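Local coordinates for protein ribokinase (Staphylococcus aureus, PDB 3RY7) that phosphorylates ribose at O-5 in a reaction that requires ATP and magnesium, supplying ribose 5-phosphate for nucleotide synthesis and the pentose phosphate pathway, at residues S10-D14 / V68-I72. Numbering follows the deposited sequence.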
ATOM      1  N   SER A  10     -14.874  19.592   1.291  1.00 16.02           N
ATOM      2  CA  SER A  10     -15.105  19.003  -0.016  1.00 17.45           C
ATOM      3  C   SER A  10     -15.051  17.477  -0.024  1.00 20.35           C
ATOM      4  O   SER A  10     -14.302  16.852   0.733  1.00 20.55           O
ATOM      5  CB  SER A  10     -14.052  19.529  -0.981  1.00 24.46           C
ATOM      6  OG  SER A  10     -12.750  19.166  -0.531  1.00 17.57           O
ATOM      7  N   THR A  11     -15.846  16.890  -0.903  1.00 22.42           N
ATOM      8  CA  THR A  11     -15.688  15.486  -1.268  1.00 17.51           C
ATOM      9  C   THR A  11     -15.447  15.431  -2.764  1.00 21.69           C
ATOM     10  O   THR A  11     -16.206  16.029  -3.540  1.00 20.46           O
ATOM     11  CB  THR A  11     -16.933  14.660  -0.916  1.00 20.55           C
ATOM     12  OG1 THR A  11     -17.105  14.644   0.504  1.00 17.72           O
ATOM     13  CG2 THR A  11     -16.773  13.210  -1.414  1.00 18.64           C
ATOM     14  N   ASN A  12     -14.374  14.751  -3.166  1.00 18.96           N
ATOM     15  CA  ASN A  12     -14.003  14.659  -4.570  1.00 19.10           C
ATOM     16  C   ASN A  12     -13.903  13.203  -4.996  1.00 23.13           C
ATOM     17  O   ASN A  12     -13.530  12.351  -4.195  1.00 19.22           O
ATOM     18  CB  ASN A  12     -12.632  15.302  -4.816  1.00 19.19           C
ATOM     19  CG  ASN A  12     -12.676  16.820  -4.869  1.00 23.40           C
ATOM     20  OD1 ASN A  12     -13.738  17.426  -5.064  1.00 17.14           O
ATOM     21  ND2 ASN A  12     -11.502  17.448  -4.728  1.00 20.57           N
ATOM     22  N   VAL A  13     -14.219  12.911  -6.254  1.00 21.03           N
ATOM     23  CA  VAL A  13     -13.811  11.634  -6.816  1.00 21.64           C
ATOM     24  C   VAL A  13     -12.545  11.875  -7.633  1.00 18.19           C
ATOM     25  O   VAL A  13     -12.573  12.580  -8.634  1.00 19.51           O
ATOM     26  CB  VAL A  13     -14.926  10.980  -7.648  1.00 25.93           C
ATOM     27  CG1 VAL A  13     -14.419   9.698  -8.294  1.00 21.54           C
ATOM     28  CG2 VAL A  13     -16.154  10.716  -6.769  1.00 22.46           C
ATOM     29  N   ASP A  14     -11.427  11.324  -7.165  1.00 20.92           N
ATOM     30  CA  ASP A  14     -10.153  11.461  -7.866  1.00 23.86           C
ATOM     31  C   ASP A  14     -10.025  10.430  -8.993  1.00 25.76           C
ATOM     32  O   ASP A  14     -10.074   9.233  -8.754  1.00 27.46           O
ATOM     33  CB  ASP A  14      -8.991  11.271  -6.888  1.00 23.98           C
ATOM     34  CG  ASP A  14      -8.908  12.370  -5.828  1.00 33.84           C
ATOM     35  OD1 ASP A  14      -9.626  13.395  -5.930  1.00 26.84           O
ATOM     36  OD2 ASP A  14      -8.102  12.199  -4.890  1.00 36.10           O
ATOM     37  N   VAL A  68     -21.679   9.219  -7.960  1.00 20.31           N
ATOM     38  CA  VAL A  68     -20.290   8.841  -8.216  1.00 22.30           C
ATOM     39  C   VAL A  68     -19.452   8.728  -6.944  1.00 29.54           C
ATOM     40  O   VAL A  68     -18.407   8.091  -6.950  1.00 29.22           O
ATOM     41  CB  VAL A  68     -19.586   9.763  -9.234  1.00 23.33           C
ATOM     42  CG1 VAL A  68     -20.168   9.571 -10.632  1.00 27.30           C
ATOM     43  CG2 VAL A  68     -19.675  11.212  -8.825  1.00 23.13           C
ATOM     44  N   ALA A  69     -19.904   9.335  -5.851  1.00 23.88           N
ATOM     45  CA  ALA A  69     -19.173   9.236  -4.583  1.00 25.94           C
ATOM     46  C   ALA A  69     -19.845   8.295  -3.591  1.00 30.74           C
ATOM     47  O   ALA A  69     -19.517   8.304  -2.408  1.00 27.48           O
ATOM     48  CB  ALA A  69     -18.998  10.608  -3.962  1.00 23.23           C
ATOM     49  N   ASP A  70     -20.788   7.484  -4.066  1.00 28.43           N
ATOM     50  CA  ASP A  70     -21.485   6.562  -3.180  1.00 25.40           C
ATOM     51  C   ASP A  70     -20.503   5.620  -2.479  1.00 28.67           C
ATOM     52  O   ASP A  70     -20.756   5.176  -1.356  1.00 33.61           O
ATOM     53  CB  ASP A  70     -22.546   5.751  -3.936  1.00 32.07           C
ATOM     54  CG  ASP A  70     -23.812   6.553  -4.232  1.00 36.27           C
ATOM     55  OD1 ASP A  70     -23.914   7.735  -3.827  1.00 30.14           O
ATOM     56  OD2 ASP A  70     -24.722   5.988  -4.872  1.00 42.60           O
ATOM     57  N   PHE A  71     -19.386   5.302  -3.128  1.00 24.62           N
ATOM     58  CA  PHE A  71     -18.442   4.397  -2.489  1.00 28.50           C
ATOM     59  C   PHE A  71     -17.733   5.109  -1.349  1.00 30.55           C
ATOM     60  O   PHE A  71     -17.392   4.493  -0.337  1.00 30.14           O
ATOM     61  CB  PHE A  71     -17.449   3.791  -3.481  1.00 26.37           C
ATOM     62  CG  PHE A  71     -16.431   4.757  -4.007  1.00 29.57           C
ATOM     63  CD1 PHE A  71     -16.705   5.536  -5.122  1.00 28.76           C
ATOM     64  CD2 PHE A  71     -15.187   4.862  -3.409  1.00 28.62           C
ATOM     65  CE1 PHE A  71     -15.763   6.416  -5.624  1.00 27.25           C
ATOM     66  CE2 PHE A  71     -14.239   5.737  -3.901  1.00 29.77           C
ATOM     67  CZ  PHE A  71     -14.526   6.521  -5.010  1.00 25.79           C
ATOM     68  N   ILE A  72     -17.535   6.411  -1.510  1.00 29.05           N
ATOM     69  CA  ILE A  72     -16.969   7.227  -0.447  1.00 26.25           C
ATOM     70  C   ILE A  72     -17.909   7.283   0.747  1.00 26.47           C
ATOM     71  O   ILE A  72     -17.484   7.139   1.874  1.00 30.17           O
ATOM     72  CB  ILE A  72     -16.660   8.657  -0.932  1.00 27.83           C
ATOM     73  CG1 ILE A  72     -15.832   8.611  -2.222  1.00 23.41           C
ATOM     74  CG2 ILE A  72     -15.952   9.446   0.168  1.00 21.91           C
ATOM     75  CD1 ILE A  72     -15.550   9.999  -2.846  1.00 19.89           C
TER
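Residues 10-14 lead from the large sheet of the ribokinase fold into the small sheet of its lid and pack here against the start of helix 70-78. Ser10 hydrogen-bonds through OG to Glu142, probably a substrate-site residue. At Thr11 the side chain splits its roles: CG2 lies 3.7 Å from Ile72 CD1 and 4.3 Å from Ala69 CB, while OG1 hydrogen-bonds to Thr61 of strand 56-64. Asn12 points its CB away from the helix, toward the presumed sugar pocket, where a glycerol, probably from the crystallisation liquor, is bound; its nearest approach is by the backbone O, 3.4 Å from Ile72 CD1. The alternation of the extended chain turns Val13 back. Its CG2 packs 4.0 Å from both Ala69 CB and Ile72 CD1 and 4.1 Å from Val68 CG2, while CG1 meets the edge of the Phe71 ring, 4.4 Å from CE1. Ala69, at the N-cap position, faces Val13, and their CA atoms, 6.3 Å apart, are the nearest CA pair of the two segments. Asp14 hydrogen-bonds to the glycerol through OD1; Asn12, Val13 and Asp14 probably belong to the substrate site, so one strand end would serve pocket and apolar packing alike. Strand 12-18 runs between strands 36-40 and 95-101 of the lid, helix 70-78 follows strand 56-64 of the large sheet, and Ile72 also packs on Gln292 of the second subunit.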